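Local coordinates for alpha-l-arabinofuranosidase domain protein (Thermotoga maritima, PDB 4ATW) that catalyses the hydrolysis of terminal alpha-L-arabinofuranosyl residues, as a thermostable alpha-L-arabinofuranosidase (EC 3.2.1.55), at residues P421-G426 with V463-E468; K360-H365 with A394-S399; A432-L437 with T457-T462; E351-H356 with C476-V481; K14-H19 with L311-S316. All blocks are in the same frame, centred on the assembly; numbering follows the deposited sequence.

Interaction 1: P421-G426 with V463-E468; sequences PIRVEG and VDTEFE
The Phe467 ring is covered on both faces: Ile422 lies over one and Val463 CB, from the ring's own segment, over the opposite one, while Asp464 O sits at the edge in the ring plane. On the Ile422 side the contact is a CH-pi interaction, with CG1 of Ile422 3.4 Å from the centroid of the Phe467 ring and 20° off its normal. The second flat group, the Arg423 guanidinium, has Thr465 CG2 over one face and two carboxylate oxygens, Glu425 OE1 and Glu466 OE1, at its edge. NE of Arg423 donates to Glu466 OE1 at 3.0 Å in a salt bridge, meeting that oxygen from above a carboxylate plane turned 59° from the guanidinium. A bend of the Arg423 chain at chi2 and chi3 sends NH1 the other way, to Glu425 OE1 at 2.6 Å, so that the three residues form one salt-bridge network. Residues 421-424 and 466-468 are weakly bonded antiparallel strands of the C-terminal beta-domain, and Ile422 and Phe467 face one way while Arg423 and Glu466 face the other. Phe467 N reaches Ile422 O at 3.2 Å, almost straight at 175°; Val424 N bonds to Thr465 O at 2.9 Å, approaching from above the carbonyl plane. Glu466 OE2 has its own salt bridge to Arg4 of strand 4-8, and Thr465 OG1 takes a hydrogen bond from Gly428 N.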
# COMPACT_ATOMS: atom_id res chain seq x y z
N PRO A 421 -10.50 -29.70 3.16
CA PRO A 421 -11.38 -29.81 4.33
C PRO A 421 -11.00 -28.75 5.35
O PRO A 421 -9.99 -28.89 6.04
CB PRO A 421 -11.06 -31.19 4.88
CG PRO A 421 -9.61 -31.31 4.57
CD PRO A 421 -9.49 -30.77 3.16
N ILE A 422 -11.78 -27.69 5.44
CA ILE A 422 -11.47 -26.65 6.41
C ILE A 422 -12.14 -27.09 7.72
O ILE A 422 -12.99 -27.97 7.71
CB ILE A 422 -12.00 -25.25 5.90
CG1 ILE A 422 -13.44 -25.03 6.31
CG2 ILE A 422 -12.00 -25.19 4.38
CD1 ILE A 422 -13.62 -24.57 7.78
N ARG A 423 -11.74 -26.53 8.85
CA ARG A 423 -12.39 -26.89 10.12
C ARG A 423 -12.26 -25.73 11.09
O ARG A 423 -11.18 -25.15 11.25
CB ARG A 423 -11.75 -28.15 10.69
CG ARG A 423 -10.83 -27.94 11.88
CD ARG A 423 -11.51 -28.19 13.23
NE ARG A 423 -12.02 -29.56 13.37
CZ ARG A 423 -12.45 -30.10 14.51
NH1 ARG A 423 -12.44 -29.41 15.64
NH2 ARG A 423 -12.91 -31.34 14.53
N VAL A 424 -13.36 -25.40 11.76
CA VAL A 424 -13.35 -24.29 12.69
C VAL A 424 -13.76 -24.73 14.10
O VAL A 424 -14.94 -24.90 14.36
CB VAL A 424 -14.34 -23.23 12.20
CG1 VAL A 424 -14.08 -21.94 12.88
CG2 VAL A 424 -14.25 -23.10 10.69
N GLU A 425 -12.80 -24.91 15.00
CA GLU A 425 -13.08 -25.35 16.38
C GLU A 425 -14.34 -24.77 17.03
O GLU A 425 -14.42 -23.56 17.30
CB GLU A 425 -11.88 -25.05 17.29
CG GLU A 425 -10.60 -25.69 16.81
CD GLU A 425 -10.64 -27.21 16.86
OE1 GLU A 425 -11.57 -27.75 17.49
OE2 GLU A 425 -9.75 -27.86 16.28
N GLY A 426 -15.31 -25.65 17.26
CA GLY A 426 -16.57 -25.26 17.89
C GLY A 426 -17.48 -24.28 17.16
O GLY A 426 -18.05 -23.39 17.79
N VAL A 463 -22.20 -24.24 6.66
CA VAL A 463 -20.90 -24.62 7.20
C VAL A 463 -21.04 -25.23 8.60
O VAL A 463 -22.00 -24.94 9.31
CB VAL A 463 -19.96 -23.40 7.28
CG1 VAL A 463 -19.83 -22.75 5.90
CG2 VAL A 463 -20.48 -22.40 8.30
N ASP A 464 -20.08 -26.06 8.99
CA ASP A 464 -20.10 -26.72 10.30
C ASP A 464 -18.68 -26.78 10.87
O ASP A 464 -17.72 -26.48 10.15
CB ASP A 464 -20.65 -28.15 10.18
CG ASP A 464 -21.25 -28.69 11.50
OD1 ASP A 464 -20.78 -28.30 12.60
OD2 ASP A 464 -22.19 -29.51 11.42
N THR A 465 -18.56 -27.17 12.14
CA THR A 465 -17.26 -27.30 12.82
C THR A 465 -16.22 -27.98 11.93
O THR A 465 -15.01 -27.81 12.09
CB THR A 465 -17.44 -28.12 14.09
OG1 THR A 465 -18.30 -27.37 14.98
CG2 THR A 465 -16.07 -28.45 14.75
N GLU A 466 -16.72 -28.75 10.99
CA GLU A 466 -15.85 -29.43 10.06
C GLU A 466 -16.61 -29.45 8.73
O GLU A 466 -17.80 -29.78 8.69
CB GLU A 466 -15.57 -30.83 10.56
CG GLU A 466 -14.64 -31.62 9.68
CD GLU A 466 -13.19 -31.29 9.92
OE1 GLU A 466 -12.75 -31.42 11.08
OE2 GLU A 466 -12.51 -30.91 8.94
N PHE A 467 -15.95 -29.06 7.65
CA PHE A 467 -16.60 -29.10 6.36
C PHE A 467 -15.62 -29.01 5.20
O PHE A 467 -14.41 -29.19 5.37
CB PHE A 467 -17.71 -28.04 6.24
CG PHE A 467 -17.22 -26.63 6.11
CD1 PHE A 467 -17.00 -26.07 4.85
CD2 PHE A 467 -17.06 -25.83 7.23
CE1 PHE A 467 -16.62 -24.71 4.71
CE2 PHE A 467 -16.68 -24.47 7.11
CZ PHE A 467 -16.46 -23.92 5.84
N GLU A 468 -16.17 -28.76 4.02
CA GLU A 468 -15.37 -28.64 2.80
C GLU A 468 -15.97 -27.57 1.89
O GLU A 468 -17.17 -27.23 1.99
CB GLU A 468 -15.34 -29.97 2.01
CG GLU A 468 -14.67 -31.17 2.67
CD GLU A 468 -14.46 -32.34 1.69
OE1 GLU A 468 -15.40 -32.65 0.92
OE2 GLU A 468 -13.37 -32.95 1.70

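Interaction 2: K360-H365 with A394-S399; sequences KLVKTH and AAASIS
Strands 360-376 and 383-398 form a long antiparallel beta hairpin in the C-terminal beta-domain, and this contact lies at the end remote from its turn. The short strand segments are turned 125° from one another, so the hairpin is strongly twisted here. Val362, Ala396 and Ile398 gather on one face of the pair, and within that group the side chains of Val362 and Ile398 cross at about a right angle. Val362 places CG1 anti to its carbonyl carbon (chi1 -65°), which lays this methyl against Ile398 CG1 at 3.4 Å. Its other branch, CG2, turns to the methyl of Ala396. Further along, Thr364 leans over the same alanine, its CB 3.7 Å from Ala396 CB, so that the small side chain fits between a valine and a threonine. The apolar face continues onto Val7 of strand 4-8, which Val362 and Ala396 both touch. Leu361 and Ser397 look to the other side, where helix 299-313 covers Ser397 through Gln313. The CD1 of Leu361 bends back toward the partner strand, 3.7 Å from Ala396 O and 4.3 Å from Ala395 CB. The hydroxyl of Ser397 is hydrogen-bonded to Gly358 N, just ahead of the first strand. The backbone is held by a reciprocal pair: Lys360 N donates to Ile398 O at 3.2 Å, and Ile398 N to Lys360 O at 2.9 Å, both donors lying in the plane of the carbonyl they meet.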
# COMPACT_ATOMS: atom_id res chain seq x y z
N LYS A 360 -8.71 -8.61 14.04
CA LYS A 360 -7.84 -9.50 14.82
C LYS A 360 -7.53 -10.78 14.05
O LYS A 360 -8.41 -11.32 13.37
CB LYS A 360 -8.51 -9.89 16.15
CG LYS A 360 -8.98 -8.75 17.05
CD LYS A 360 -9.71 -9.34 18.27
CE LYS A 360 -10.59 -8.32 19.03
NZ LYS A 360 -9.78 -7.28 19.70
N LEU A 361 -6.28 -11.26 14.15
CA LEU A 361 -5.82 -12.48 13.47
C LEU A 361 -6.00 -13.63 14.44
O LEU A 361 -5.57 -13.51 15.59
CB LEU A 361 -4.35 -12.39 13.13
CG LEU A 361 -3.79 -13.55 12.33
CD1 LEU A 361 -4.38 -13.47 10.95
CD2 LEU A 361 -2.26 -13.48 12.25
N VAL A 362 -6.61 -14.73 13.98
CA VAL A 362 -6.90 -15.86 14.86
C VAL A 362 -6.19 -17.13 14.46
O VAL A 362 -6.05 -17.40 13.29
CB VAL A 362 -8.41 -16.12 14.91
CG1 VAL A 362 -9.12 -14.94 15.54
CG2 VAL A 362 -8.94 -16.34 13.51
N LYS A 363 -5.76 -17.91 15.45
CA LYS A 363 -5.03 -19.15 15.21
C LYS A 363 -5.59 -19.74 13.94
O LYS A 363 -6.75 -20.13 13.87
CB LYS A 363 -5.14 -20.10 16.40
CG LYS A 363 -4.37 -21.40 16.26
CD LYS A 363 -2.88 -21.18 16.30
CE LYS A 363 -2.11 -22.46 16.64
NZ LYS A 363 -1.96 -23.45 15.51
N THR A 364 -4.74 -19.78 12.93
CA THR A 364 -5.13 -20.33 11.65
C THR A 364 -3.89 -21.10 11.19
O THR A 364 -2.79 -20.56 11.17
CB THR A 364 -5.61 -19.23 10.63
OG1 THR A 364 -5.39 -19.67 9.29
CG2 THR A 364 -4.88 -17.87 10.87
N HIS A 365 -4.08 -22.38 10.86
CA HIS A 365 -2.98 -23.25 10.46
C HIS A 365 -3.37 -23.99 9.18
O HIS A 365 -4.38 -24.67 9.16
CB HIS A 365 -2.73 -24.25 11.60
CG HIS A 365 -1.78 -25.35 11.25
ND1 HIS A 365 -1.90 -26.10 10.10
CD2 HIS A 365 -0.74 -25.87 11.94
CE1 HIS A 365 -0.97 -27.04 10.10
NE2 HIS A 365 -0.26 -26.92 11.21
N ALA A 394 -3.70 -19.14 3.73
CA ALA A 394 -4.89 -18.46 4.20
C ALA A 394 -4.73 -17.79 5.58
O ALA A 394 -3.79 -18.06 6.34
CB ALA A 394 -6.03 -19.41 4.23
N ALA A 395 -5.69 -16.92 5.90
CA ALA A 395 -5.66 -16.17 7.14
C ALA A 395 -7.05 -15.90 7.64
O ALA A 395 -7.90 -15.40 6.93
CB ALA A 395 -4.92 -14.87 6.93
N ALA A 396 -7.25 -16.24 8.91
CA ALA A 396 -8.53 -16.09 9.54
C ALA A 396 -8.59 -14.90 10.47
O ALA A 396 -7.82 -14.81 11.43
CB ALA A 396 -8.84 -17.36 10.31
N SER A 397 -9.52 -13.99 10.20
CA SER A 397 -9.65 -12.80 11.04
C SER A 397 -11.02 -12.79 11.69
O SER A 397 -11.95 -13.42 11.20
CB SER A 397 -9.46 -11.54 10.20
OG SER A 397 -9.92 -11.76 8.88
N ILE A 398 -11.12 -12.05 12.79
CA ILE A 398 -12.35 -11.89 13.56
C ILE A 398 -12.70 -10.41 13.67
O ILE A 398 -11.80 -9.59 13.82
CB ILE A 398 -12.13 -12.39 14.94
CG1 ILE A 398 -12.29 -13.89 14.94
CG2 ILE A 398 -13.06 -11.71 15.90
CD1 ILE A 398 -12.41 -14.46 16.33
N SER A 399 -13.98 -10.06 13.61
CA SER A 399 -14.35 -8.65 13.72
C SER A 399 -14.03 -8.13 15.14
O SER A 399 -13.74 -8.91 16.04
CB SER A 399 -15.83 -8.44 13.35
OG SER A 399 -16.72 -8.88 14.36

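Interaction 3: A432-L437 with T457-T462; sequences ATVYTL and TSETIT
Val434 gives up the most surface, followed by Ile461 and Thr457, and these three residues mark the middle and the two flanks of the contact. Val434 sets its CG1 anti to the carbonyl carbon (chi1 -42°), toward Ile461, whose CD1 meets that methyl at 3.8 Å as the two chains cross obliquely. The Glu459 side chain lies alongside Val434, pointing the same way, with the aliphatic CG2 of Val434 facing the carboxylate. Beneath these side chains Val434 N donates to Glu459 O at 2.8 Å, nearly along the C=O axis. Ile461 N bonds in a similarly axial way to Ala432 O at 2.7 Å. Thr457 closes the other flank with a reciprocal pair of bonds: Thr436 N to Thr457 O at 3.2 Å, and Thr457 N to Thr436 O at 3.1 Å. The Tyr435 ring stacks on His356 and passes Ser458 CB obliquely. Strand 433-438 also pairs with strand 475-481. Residues 457-462 thus follow an antiparallel course beside it, partly irregular and largely exposed, as at the margin of a sheet in the C-terminal beta-domain.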
# COMPACT_ATOMS: atom_id res chain seq x y z
N ALA A 432 -23.12 -19.55 6.36
CA ALA A 432 -22.16 -18.56 5.90
C ALA A 432 -22.23 -18.27 4.39
O ALA A 432 -22.74 -19.07 3.61
CB ALA A 432 -20.76 -19.03 6.26
N THR A 433 -21.69 -17.11 3.98
CA THR A 433 -21.66 -16.72 2.58
C THR A 433 -20.21 -16.51 2.13
O THR A 433 -19.44 -15.89 2.86
CB THR A 433 -22.52 -15.45 2.37
OG1 THR A 433 -21.99 -14.70 1.26
CG2 THR A 433 -22.57 -14.60 3.66
N VAL A 434 -19.81 -17.03 0.97
CA VAL A 434 -18.42 -16.86 0.52
C VAL A 434 -18.25 -15.95 -0.67
O VAL A 434 -18.87 -16.16 -1.73
CB VAL A 434 -17.71 -18.21 0.15
CG1 VAL A 434 -18.05 -19.27 1.16
CG2 VAL A 434 -18.05 -18.66 -1.28
N TYR A 435 -17.39 -14.94 -0.52
CA TYR A 435 -17.13 -14.04 -1.63
C TYR A 435 -15.84 -14.44 -2.24
O TYR A 435 -14.82 -14.39 -1.58
CB TYR A 435 -17.05 -12.60 -1.18
CG TYR A 435 -18.18 -12.21 -0.28
CD1 TYR A 435 -18.16 -12.56 1.06
CD2 TYR A 435 -19.26 -11.49 -0.77
CE1 TYR A 435 -19.20 -12.19 1.92
CE2 TYR A 435 -20.32 -11.12 0.07
CZ TYR A 435 -20.28 -11.48 1.42
OH TYR A 435 -21.29 -11.11 2.28
N THR A 436 -15.88 -14.86 -3.50
CA THR A 436 -14.67 -15.28 -4.17
C THR A 436 -14.37 -14.41 -5.40
O THR A 436 -15.28 -13.91 -6.08
CB THR A 436 -14.77 -16.76 -4.58
OG1 THR A 436 -15.35 -16.85 -5.89
CG2 THR A 436 -15.69 -17.51 -3.60
N LEU A 437 -13.07 -14.24 -5.67
CA LEU A 437 -12.63 -13.41 -6.79
C LEU A 437 -11.72 -14.15 -7.76
O LEU A 437 -10.62 -14.58 -7.39
CB LEU A 437 -11.90 -12.16 -6.28
CG LEU A 437 -11.02 -11.38 -7.24
CD1 LEU A 437 -11.82 -10.89 -8.44
CD2 LEU A 437 -10.42 -10.22 -6.48
N THR A 457 -17.87 -12.32 -6.45
CA THR A 457 -19.22 -12.93 -6.49
C THR A 457 -19.57 -13.72 -5.23
O THR A 457 -18.81 -14.59 -4.79
CB THR A 457 -19.32 -13.88 -7.66
OG1 THR A 457 -18.31 -14.89 -7.51
CG2 THR A 457 -19.09 -13.11 -9.00
N SER A 458 -20.72 -13.41 -4.65
CA SER A 458 -21.14 -14.10 -3.44
C SER A 458 -21.77 -15.44 -3.79
O SER A 458 -21.98 -15.76 -4.95
CB SER A 458 -22.22 -13.31 -2.68
OG SER A 458 -23.40 -13.14 -3.46
N GLU A 459 -22.07 -16.21 -2.76
CA GLU A 459 -22.66 -17.52 -2.93
C GLU A 459 -22.88 -18.00 -1.50
O GLU A 459 -22.01 -17.79 -0.64
CB GLU A 459 -21.63 -18.40 -3.64
CG GLU A 459 -22.13 -19.79 -4.01
CD GLU A 459 -21.23 -20.90 -3.47
OE1 GLU A 459 -21.11 -21.00 -2.23
OE2 GLU A 459 -20.63 -21.66 -4.28
N THR A 460 -24.02 -18.62 -1.22
CA THR A 460 -24.29 -19.07 0.13
C THR A 460 -23.86 -20.50 0.39
O THR A 460 -23.76 -21.32 -0.52
CB THR A 460 -25.76 -18.90 0.49
OG1 THR A 460 -26.13 -17.56 0.19
CG2 THR A 460 -25.99 -19.14 1.99
N ILE A 461 -23.58 -20.78 1.66
CA ILE A 461 -23.15 -22.11 2.07
C ILE A 461 -23.59 -22.46 3.48
O ILE A 461 -23.89 -21.60 4.31
CB ILE A 461 -21.61 -22.25 2.03
CG1 ILE A 461 -21.14 -22.34 0.58
CG2 ILE A 461 -21.14 -23.49 2.77
CD1 ILE A 461 -19.69 -22.65 0.48
N THR A 462 -23.64 -23.77 3.73
CA THR A 462 -23.99 -24.28 5.03
C THR A 462 -22.63 -24.74 5.51
O THR A 462 -21.96 -25.51 4.80
CB THR A 462 -24.94 -25.48 4.92
OG1 THR A 462 -24.40 -26.42 3.97
CG2 THR A 462 -26.34 -25.03 4.48

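Interaction 4: E351-H356 with C476-V481; sequences ELIVNH and CSVIEV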
# COMPACT_ATOMS: atom_id res chain seq x y z
N GLU A 351 -10.83 -4.61 -3.00
CA GLU A 351 -12.28 -4.56 -2.80
C GLU A 351 -12.70 -5.76 -1.96
O GLU A 351 -13.50 -5.65 -1.00
CB GLU A 351 -13.03 -4.59 -4.14
CG GLU A 351 -14.37 -3.89 -4.06
CD GLU A 351 -15.22 -4.07 -5.31
OE1 GLU A 351 -14.66 -4.17 -6.43
OE2 GLU A 351 -16.47 -4.11 -5.17
N LEU A 352 -12.13 -6.91 -2.32
CA LEU A 352 -12.44 -8.15 -1.63
C LEU A 352 -11.94 -8.20 -0.20
O LEU A 352 -12.73 -8.39 0.73
CB LEU A 352 -11.88 -9.32 -2.40
CG LEU A 352 -12.04 -10.68 -1.72
CD1 LEU A 352 -13.49 -10.96 -1.48
CD2 LEU A 352 -11.40 -11.72 -2.61
N ILE A 353 -10.64 -8.02 -0.01
CA ILE A 353 -10.12 -8.13 1.35
C ILE A 353 -10.46 -7.02 2.31
O ILE A 353 -10.63 -7.28 3.49
CB ILE A 353 -8.59 -8.32 1.40
CG1 ILE A 353 -8.16 -9.40 0.41
CG2 ILE A 353 -8.19 -8.77 2.80
CD1 ILE A 353 -8.66 -10.80 0.77
N VAL A 354 -10.56 -5.79 1.84
CA VAL A 354 -10.87 -4.72 2.78
C VAL A 354 -12.30 -4.77 3.30
O VAL A 354 -12.58 -4.42 4.45
CB VAL A 354 -10.60 -3.31 2.18
CG1 VAL A 354 -9.14 -3.18 1.80
CG2 VAL A 354 -11.50 -3.05 0.98
N ASN A 355 -13.23 -5.24 2.48
CA ASN A 355 -14.60 -5.30 2.92
C ASN A 355 -14.98 -6.62 3.59
O ASN A 355 -16.08 -6.77 4.12
CB ASN A 355 -15.51 -5.01 1.74
CG ASN A 355 -15.41 -3.58 1.28
OD1 ASN A 355 -15.88 -2.67 1.94
ND2 ASN A 355 -14.78 -3.38 0.12
N HIS A 356 -14.05 -7.58 3.59
CA HIS A 356 -14.30 -8.90 4.18
C HIS A 356 -13.09 -9.35 4.99
O HIS A 356 -12.48 -10.37 4.70
CB HIS A 356 -14.65 -9.91 3.06
CG HIS A 356 -15.84 -9.50 2.23
ND1 HIS A 356 -17.12 -9.46 2.73
CD2 HIS A 356 -15.92 -8.98 0.97
CE1 HIS A 356 -17.93 -8.93 1.83
NE2 HIS A 356 -17.23 -8.64 0.75
N CYS A 476 -9.17 -16.27 -5.06
CA CYS A 476 -8.92 -15.70 -3.75
C CYS A 476 -10.32 -15.63 -3.18
O CYS A 476 -11.20 -15.04 -3.79
CB CYS A 476 -8.32 -14.33 -3.98
SG CYS A 476 -7.75 -13.31 -2.59
N SER A 477 -10.52 -16.26 -2.03
CA SER A 477 -11.85 -16.30 -1.45
C SER A 477 -11.89 -15.96 0.04
O SER A 477 -10.92 -16.15 0.76
CB SER A 477 -12.45 -17.70 -1.65
OG SER A 477 -12.31 -18.16 -2.99
N VAL A 478 -13.01 -15.42 0.49
CA VAL A 478 -13.18 -15.09 1.89
C VAL A 478 -14.52 -15.69 2.33
O VAL A 478 -15.61 -15.25 1.90
CB VAL A 478 -13.28 -13.58 2.14
CG1 VAL A 478 -13.47 -13.32 3.65
CG2 VAL A 478 -12.08 -12.89 1.57
N ILE A 479 -14.44 -16.72 3.16
CA ILE A 479 -15.64 -17.35 3.67
C ILE A 479 -16.03 -16.49 4.86
O ILE A 479 -15.29 -16.38 5.83
CB ILE A 479 -15.35 -18.82 4.09
CG1 ILE A 479 -14.92 -19.64 2.88
CG2 ILE A 479 -16.57 -19.43 4.68
CD1 ILE A 479 -14.48 -21.07 3.17
N GLU A 480 -17.19 -15.85 4.78
CA GLU A 480 -17.66 -14.98 5.85
C GLU A 480 -18.75 -15.68 6.62
O GLU A 480 -19.89 -15.77 6.17
CB GLU A 480 -18.20 -13.68 5.27
CG GLU A 480 -18.46 -12.62 6.29
CD GLU A 480 -18.78 -11.29 5.62
OE1 GLU A 480 -17.85 -10.64 5.09
OE2 GLU A 480 -19.98 -10.91 5.61
N VAL A 481 -18.39 -16.13 7.82
CA VAL A 481 -19.28 -16.89 8.69
C VAL A 481 -19.65 -16.21 9.99
O VAL A 481 -19.37 -15.04 10.17
CB VAL A 481 -18.62 -18.28 9.03
CG1 VAL A 481 -17.41 -18.06 9.92
CG2 VAL A 481 -19.62 -19.24 9.70
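A helix end packed on one face of a beta-sheet defines this contact: residues 351-355, at the C-terminal end of helix 345-355, lie over strand 476-481 with their axes 9.1 Å apart and 27° from parallel. Alternate strand residues, Cys476, Val478 and Glu480, point to the helix side. Leu352, Ile353 and Val478 carry most of the apolar packing, with Cys476 SG and His356 CB at its ends. Leu352, with CG anti to the backbone N, straddles two of these positions, as CD1 approaches Val478 CG2 at 3.9 Å and CD2 approaches Cys476 SG at 4.0 Å. Ile353 adds its CD1 against the same Val478 methyl, 4.1 Å away. The other Val478 branch, CG1, touches His356 CB at 3.7 Å. Covalently, Cys476 is tied to Cys306 of helix 299-313 by a disulfide, so this strand is linked to a second helix as well. The polar part is a His-carboxylate hydrogen bond. Glu480 extends fully beyond CG to reach His356. The carboxylate may favour a protonated imidazole. ND1 of His356 donates in its ring plane to Glu480 OE1, 2.7 Å away at a nearly straight 169°, from above a carboxylate plane tilted 39° against the ring.

Interaction 5: K14-H19 with L311-S316; sequences KPISRH and LLQKMS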
# COMPACT_ATOMS: atom_id res chain seq x y z
N LYS A 14 -2.97 -11.86 17.19
CA LYS A 14 -2.50 -10.49 17.29
C LYS A 14 -3.43 -9.58 16.54
O LYS A 14 -4.30 -10.02 15.81
CB LYS A 14 -1.08 -10.40 16.73
CG LYS A 14 -0.93 -11.00 15.36
CD LYS A 14 0.55 -11.26 15.03
CE LYS A 14 0.76 -11.86 13.62
NZ LYS A 14 2.15 -12.36 13.44
N PRO A 15 -3.26 -8.29 16.71
CA PRO A 15 -4.18 -7.43 15.96
C PRO A 15 -3.71 -7.37 14.52
O PRO A 15 -2.65 -7.91 14.17
CB PRO A 15 -4.03 -6.08 16.65
CG PRO A 15 -3.67 -6.44 18.09
CD PRO A 15 -3.65 -7.95 18.03
N ILE A 16 -4.51 -6.75 13.66
CA ILE A 16 -4.13 -6.57 12.26
C ILE A 16 -4.15 -5.07 12.09
O ILE A 16 -5.23 -4.46 12.12
CB ILE A 16 -5.14 -7.18 11.30
CG1 ILE A 16 -5.16 -8.69 11.51
CG2 ILE A 16 -4.81 -6.83 9.84
CD1 ILE A 16 -6.12 -9.41 10.57
N SER A 17 -2.96 -4.47 11.94
CA SER A 17 -2.83 -3.03 11.78
C SER A 17 -3.71 -2.62 10.61
O SER A 17 -3.50 -3.05 9.47
CB SER A 17 -1.37 -2.65 11.52
OG SER A 17 -1.23 -1.25 11.41
N ARG A 18 -4.71 -1.79 10.89
CA ARG A 18 -5.61 -1.39 9.84
C ARG A 18 -4.92 -0.67 8.69
O ARG A 18 -5.52 -0.48 7.64
CB ARG A 18 -6.71 -0.52 10.41
CG ARG A 18 -6.26 0.81 10.94
CD ARG A 18 -7.35 1.82 10.66
NE ARG A 18 -6.99 3.15 11.07
CZ ARG A 18 -7.40 4.24 10.44
NH1 ARG A 18 -8.18 4.12 9.36
NH2 ARG A 18 -7.03 5.45 10.86
N HIS A 19 -3.65 -0.30 8.89
CA HIS A 19 -2.90 0.42 7.87
C HIS A 19 -2.11 -0.40 6.87
O HIS A 19 -1.22 0.13 6.20
CB HIS A 19 -1.97 1.43 8.52
CG HIS A 19 -2.69 2.63 9.05
ND1 HIS A 19 -2.87 2.85 10.40
CD2 HIS A 19 -3.31 3.65 8.42
CE1 HIS A 19 -3.56 3.96 10.57
NE2 HIS A 19 -3.85 4.46 9.39
N LEU A 311 -0.66 -12.12 3.43
CA LEU A 311 0.63 -12.15 4.11
C LEU A 311 0.65 -11.05 5.18
O LEU A 311 0.85 -11.31 6.37
CB LEU A 311 1.73 -11.92 3.07
CG LEU A 311 3.13 -11.97 3.66
CD1 LEU A 311 3.41 -13.35 4.17
CD2 LEU A 311 4.15 -11.61 2.62
N LEU A 312 0.40 -9.82 4.74
CA LEU A 312 0.37 -8.67 5.63
C LEU A 312 -0.62 -8.93 6.73
O LEU A 312 -0.36 -8.64 7.90
CB LEU A 312 -0.01 -7.39 4.88
CG LEU A 312 1.04 -6.96 3.85
CD1 LEU A 312 0.51 -5.79 3.07
CD2 LEU A 312 2.35 -6.55 4.54
N GLN A 313 -1.76 -9.49 6.36
CA GLN A 313 -2.79 -9.75 7.34
C GLN A 313 -2.14 -10.47 8.52
O GLN A 313 -2.40 -10.14 9.70
CB GLN A 313 -3.93 -10.55 6.68
CG GLN A 313 -5.22 -10.58 7.48
CD GLN A 313 -6.50 -10.58 6.61
OE1 GLN A 313 -6.80 -9.59 5.92
NE2 GLN A 313 -7.27 -11.69 6.64
N LYS A 314 -1.24 -11.40 8.22
CA LYS A 314 -0.63 -12.12 9.32
C LYS A 314 0.72 -11.66 9.75
O LYS A 314 1.36 -12.36 10.53
CB LYS A 314 -0.60 -13.64 9.08
CG LYS A 314 -0.39 -14.10 7.66
CD LYS A 314 -0.76 -15.58 7.56
CE LYS A 314 -0.30 -16.21 6.26
NZ LYS A 314 -0.54 -17.68 6.31
N MET A 315 1.16 -10.49 9.28
CA MET A 315 2.46 -9.95 9.67
C MET A 315 2.39 -8.49 10.09
O MET A 315 3.41 -7.87 10.38
CB MET A 315 3.46 -10.07 8.52
CG MET A 315 4.19 -11.39 8.49
SD MET A 315 5.14 -11.59 7.00
CE MET A 315 6.48 -10.48 7.31
N SER A 316 1.19 -7.95 10.14
CA SER A 316 0.99 -6.55 10.49
C SER A 316 1.68 -6.15 11.77
O SER A 316 1.72 -4.97 12.10
CB SER A 316 -0.51 -6.23 10.60
OG SER A 316 -1.13 -7.11 11.53
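Two hydrogen bonds, both to the turn that follows helix 299-313, make up the polar side of this contact. Lys14 leaves its strand with CG in the crowded position between the backbone N and the carbonyl carbon (chi1 51°), then runs extended to its tip. There NZ donates to Lys314 O at 3.0 Å, from above the carbonyl plane, and it also forms a salt bridge with Asp317. A positive charge at a carbonyl just past a helix C-terminus would be expected to be electrostatically favourable. The second bond is weak: Ser17 N to Ser316 OG at 3.2 Å. That hydroxyl is directed by chi1 55° at the backbone of the other segment, where it also lies 3.1 Å from the carbonyl oxygen O of Pro15. Van der Waals contact centres on Ile16, whose side chain crosses Gln313 obliquely. Its CD1 touches Gln313 CG at 3.4 Å, and CG1 rests on the backbone oxygen O of Gln313 at 3.6 Å. Ser17 CB and Ser316 CB also meet, at 3.8 Å. The amide oxygen of Gln313 is taken up by Tyr21 OH, and the ammonium of Lys314 by Asp393. Strand 11-15 belongs to the mixed beta-sheet and helix 299-313 follows strand 276-284 of the eight-stranded parallel sheet, so the contact lies at the junction of (beta/alpha)8 barrel and beta-domain typical of family GH51 arabinofuranosidases.

In the fold
All five contacts reach one mixed beta-sheet. Along the chain, interaction 5 closes first, with a segment near the N-terminus; interaction 4 then spans a long loop within which interactions 2, 3 and 1 are nested, interaction 3 inside interaction 1. Interactions 3 and 4 are centred about 9 Å apart and lie on neighbouring strands 433-438 and 475-481, while interactions 2 and 5, centres about 10 Å apart, lie on neighbouring strands 360-376 and 11-15. Interactions 1 and 5 are the most distant, at about 24 Å between centres. Interactions 1 to 3 thus join extended segments within the beta-domain, whereas 4 and 5 join it to helices 345-355 and 299-313, uniting the two parts of the enzyme.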